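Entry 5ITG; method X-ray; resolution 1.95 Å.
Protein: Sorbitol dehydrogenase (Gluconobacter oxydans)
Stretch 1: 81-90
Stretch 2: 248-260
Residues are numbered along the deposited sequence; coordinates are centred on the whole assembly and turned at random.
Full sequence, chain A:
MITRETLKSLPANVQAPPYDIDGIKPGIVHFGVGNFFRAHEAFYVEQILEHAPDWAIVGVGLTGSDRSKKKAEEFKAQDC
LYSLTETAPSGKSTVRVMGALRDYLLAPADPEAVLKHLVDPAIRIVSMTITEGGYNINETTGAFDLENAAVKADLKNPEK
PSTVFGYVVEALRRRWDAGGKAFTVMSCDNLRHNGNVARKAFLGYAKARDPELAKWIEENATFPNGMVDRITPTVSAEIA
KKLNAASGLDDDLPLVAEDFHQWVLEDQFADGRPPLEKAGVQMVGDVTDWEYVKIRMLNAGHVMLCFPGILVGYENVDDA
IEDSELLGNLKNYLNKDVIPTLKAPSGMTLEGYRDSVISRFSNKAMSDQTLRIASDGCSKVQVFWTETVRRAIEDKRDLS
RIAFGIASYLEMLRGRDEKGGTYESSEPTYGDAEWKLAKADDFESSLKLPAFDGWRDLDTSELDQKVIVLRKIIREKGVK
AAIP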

# COMPACT_ATOMS: atom_id res chain seq x y z
N LEU A 81 14.65 -4.58 18.49
CA LEU A 81 14.01 -3.31 18.80
C LEU A 81 14.43 -2.27 17.76
O LEU A 81 15.56 -2.29 17.28
N TYR A 82 13.52 -1.36 17.42
CA TYR A 82 13.82 -0.30 16.46
C TYR A 82 12.97 0.92 16.77
O TYR A 82 11.95 0.81 17.46
N SER A 83 13.38 2.07 16.27
CA SER A 83 12.62 3.29 16.53
C SER A 83 11.75 3.69 15.35
O SER A 83 12.15 3.57 14.19
N LEU A 84 10.56 4.17 15.66
CA LEU A 84 9.63 4.61 14.65
C LEU A 84 9.24 6.04 14.92
O LEU A 84 8.64 6.34 15.95
N THR A 85 9.61 6.93 14.01
CA THR A 85 9.26 8.33 14.14
C THR A 85 7.99 8.52 13.32
O THR A 85 7.88 8.00 12.21
N GLU A 86 7.02 9.22 13.89
CA GLU A 86 5.75 9.50 13.22
C GLU A 86 5.64 11.01 13.05
O GLU A 86 5.63 11.76 14.02
N THR A 87 5.58 11.46 11.80
CA THR A 87 5.52 12.89 11.49
C THR A 87 4.18 13.36 10.95
O THR A 87 3.69 12.86 9.94
N ALA A 88 3.59 14.35 11.63
CA ALA A 88 2.29 14.91 11.24
C ALA A 88 2.45 16.05 10.24
O ALA A 88 3.53 16.62 10.12
N PRO A 89 1.38 16.40 9.52
CA PRO A 89 1.45 17.49 8.54
C PRO A 89 1.80 18.83 9.18
O PRO A 89 2.27 19.76 8.51
N SER A 90 1.57 18.93 10.49
CA SER A 90 1.87 20.14 11.25
C SER A 90 3.38 20.30 11.40
O SER A 90 3.87 21.35 11.83
N GLY A 248 17.91 11.10 19.24
CA GLY A 248 18.97 10.96 20.22
C GLY A 248 19.33 9.50 20.45
O GLY A 248 20.01 9.17 21.43
N LEU A 249 18.88 8.64 19.54
CA LEU A 249 19.13 7.21 19.64
C LEU A 249 20.06 6.72 18.53
O LEU A 249 19.91 7.12 17.38
N ASP A 250 21.01 5.86 18.89
CA ASP A 250 21.93 5.32 17.90
C ASP A 250 21.28 4.08 17.30
O ASP A 250 21.71 2.95 17.55
N ASP A 251 20.24 4.31 16.51
CA ASP A 251 19.49 3.23 15.88
C ASP A 251 20.09 2.83 14.54
O ASP A 251 20.36 3.68 13.71
N ASP A 252 20.29 1.54 14.35
CA ASP A 252 20.83 1.04 13.08
C ASP A 252 19.69 0.84 12.07
O ASP A 252 19.92 0.84 10.86
N LEU A 253 18.47 0.70 12.58
CA LEU A 253 17.30 0.48 11.74
C LEU A 253 16.16 1.47 12.00
O LEU A 253 15.02 1.06 12.23
N PRO A 254 16.44 2.77 11.94
CA PRO A 254 15.39 3.77 12.18
C PRO A 254 14.51 3.96 10.95
O PRO A 254 14.97 3.81 9.83
N LEU A 255 13.24 4.27 11.17
CA LEU A 255 12.33 4.51 10.06
C LEU A 255 11.33 5.57 10.48
O LEU A 255 11.18 5.87 11.67
N VAL A 256 10.66 6.15 9.49
CA VAL A 256 9.69 7.21 9.74
C VAL A 256 8.44 6.98 8.89
O VAL A 256 8.50 6.41 7.81
N ALA A 257 7.30 7.42 9.41
CA ALA A 257 6.04 7.26 8.69
C ALA A 257 5.16 8.46 9.01
O ALA A 257 5.42 9.18 9.98
N GLU A 258 4.14 8.69 8.19
CA GLU A 258 3.22 9.80 8.43
C GLU A 258 2.40 9.41 9.65
O GLU A 258 2.27 8.22 9.97
N ASP A 259 1.86 10.40 10.35
CA ASP A 259 1.06 10.10 11.52
C ASP A 259 -0.21 9.34 11.13
O ASP A 259 -0.69 8.50 11.89
N PHE A 260 -0.74 9.63 9.94
CA PHE A 260 -1.95 8.96 9.46
C PHE A 260 -1.69 7.47 9.25
O PHE A 260 -0.62 7.07 8.81

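The most distinctive feature of this contact is a side-chain carboxylate oxygen that serves as acceptor for a strand amide, where a backbone carbonyl would serve in the ladder: just ahead of the parallel pairing, the carboxylate of Asp251 accepts two hydrogen bonds from Ser83 on a single oxygen, Ser83 N to Asp251 OD2 at 2.8 Å and Ser83 OG to Asp251 OD2 at 2.6 Å. The t rotamer of Asp251 (chi1 -166°) and the p rotamer of Ser83 bring these groups together, while Asp251 OD1 receives Leu253 N at 2.8 Å and so braces the loop leading into the second strand.

A water lies beside this site. It donates to Ser83 OG (2.9 Å) and to Leu255 O (3.0 Å) and is also hydrogen-bonded to Thr85 OG1 (2.9 Å), thereby linking both stretches.

From here the backbone ladder takes over, from Leu255 N to Ser83 O (3.3 Å) through Asp259 N to Thr87 O (3.1 Å), and its parallel register sets the side-chain packing. Leu84, Glu86, Leu255 and Ala257 share one face. Leu84 (t, p) carries CD1 to 3.7 Å from Leu255 CG and 4.3 Å from Ala257 CB, whereas Leu255 (p, t) extends CD2 to the edge of the Tyr82 ring, 3.5 Å from Tyr82 CD2. Tyr82, itself p, points toward the second stretch and also sets its CB 4.4 Å from Leu253 CB.

Thr85 (m) and Val256 (p) occupy the other face, with Thr85 CB 4.1 Å from Val256 CG2; the same methyl lies 3.7 Å from Thr87 OG1. Glu86 (m) adds little side-chain contact, and its OE2 is hydrogen-bonded elsewhere in the structure.

Beyond the strands, Asp259 (p) lies against the segment that follows the first strand, its OD1 3.4 Å from Ala88 CA and 3.3 Å from Pro89 CD, so this end closes by van der Waals packing alongside the last backbone hydrogen bond.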

# COMPACT_ATOMS: atom_id res chain seq x y z
CB LEU A 81 14.43 -2.81 20.18
CG LEU A 81 14.06 -3.59 21.44
CD1 LEU A 81 14.95 -3.11 22.59
CD2 LEU A 81 12.59 -3.41 21.78
CB TYR A 82 13.58 -0.77 15.02
CG TYR A 82 12.16 -1.19 14.74
CD1 TYR A 82 11.72 -2.48 15.03
CD2 TYR A 82 11.24 -0.29 14.20
CE1 TYR A 82 10.40 -2.86 14.79
CE2 TYR A 82 9.92 -0.66 13.95
CZ TYR A 82 9.51 -1.95 14.25
OH TYR A 82 8.21 -2.32 14.02
CB SER A 83 13.55 4.45 16.89
OG SER A 83 14.32 4.84 15.77
CB LEU A 84 8.37 3.73 14.64
CG LEU A 84 7.23 4.24 13.74
CD1 LEU A 84 7.72 4.38 12.30
CD2 LEU A 84 6.04 3.28 13.81
CB THR A 85 10.37 9.24 13.55
OG1 THR A 85 11.59 9.02 14.26
CG2 THR A 85 9.98 10.71 13.68
CB GLU A 86 4.59 8.97 14.07
CG GLU A 86 4.54 7.46 14.11
CD GLU A 86 3.60 6.92 15.17
OE1 GLU A 86 4.01 6.84 16.34
OE2 GLU A 86 2.44 6.59 14.83
CB THR A 87 6.61 13.25 10.48
OG1 THR A 87 7.88 12.81 10.98
CG2 THR A 87 6.65 14.76 10.25
CB ALA A 88 1.56 15.40 12.48
CB PRO A 89 0.05 17.50 7.93
CG PRO A 89 -0.39 16.05 8.06
CD PRO A 89 0.07 15.73 9.46
CB SER A 90 1.23 20.06 12.64
OG SER A 90 1.81 19.00 13.40
CB LEU A 249 17.80 6.45 19.54
CG LEU A 249 16.70 6.81 20.54
CD1 LEU A 249 15.40 6.16 20.10
CD2 LEU A 249 17.10 6.35 21.93
CB ASP A 250 23.27 4.96 18.56
CG ASP A 250 24.25 4.35 17.58
OD1 ASP A 250 24.54 4.99 16.55
OD2 ASP A 250 24.74 3.23 17.85
CB ASP A 251 18.05 3.69 15.68
CG ASP A 251 17.11 2.54 15.36
OD1 ASP A 251 17.59 1.42 15.10
OD2 ASP A 251 15.88 2.77 15.36
CB ASP A 252 21.55 -0.29 13.29
CG ASP A 252 22.98 -0.11 13.74
OD1 ASP A 252 23.78 0.43 12.95
OD2 ASP A 252 23.31 -0.50 14.88
CB LEU A 253 16.80 -0.95 11.97
CG LEU A 253 17.89 -2.01 11.82
CD1 LEU A 253 17.46 -3.31 12.46
CD2 LEU A 253 18.20 -2.19 10.34
CB PRO A 254 16.20 5.03 12.48
CG PRO A 254 17.31 4.90 11.49
CD PRO A 254 17.72 3.43 11.63
CB LEU A 255 11.62 3.22 9.63
CG LEU A 255 10.47 2.64 10.45
CD1 LEU A 255 9.87 1.46 9.69
CD2 LEU A 255 10.96 2.21 11.82
CB VAL A 256 10.33 8.58 9.42
CG1 VAL A 256 10.89 8.58 8.01
CG2 VAL A 256 9.32 9.70 9.60
CB ALA A 257 5.34 5.98 9.13
CB GLU A 258 2.30 10.01 7.21
CG GLU A 258 1.35 8.85 6.94
CD GLU A 258 0.47 9.08 5.72
OE1 GLU A 258 0.12 10.25 5.43
OE2 GLU A 258 0.11 8.09 5.05
CB ASP A 259 0.71 11.39 12.28
CG ASP A 259 -0.15 12.33 11.47
OD1 ASP A 259 0.13 12.52 10.27
OD2 ASP A 259 -1.11 12.90 12.04
CB PHE A 260 -2.42 9.53 8.12
CG PHE A 260 -3.59 8.78 7.53
CD1 PHE A 260 -4.90 9.13 7.85
CD2 PHE A 260 -3.37 7.69 6.68
CE1 PHE A 260 -5.98 8.40 7.34
CE2 PHE A 260 -4.45 6.95 6.17
CZ PHE A 260 -5.76 7.31 6.50
O HOH W 1 13.03 6.58 13.89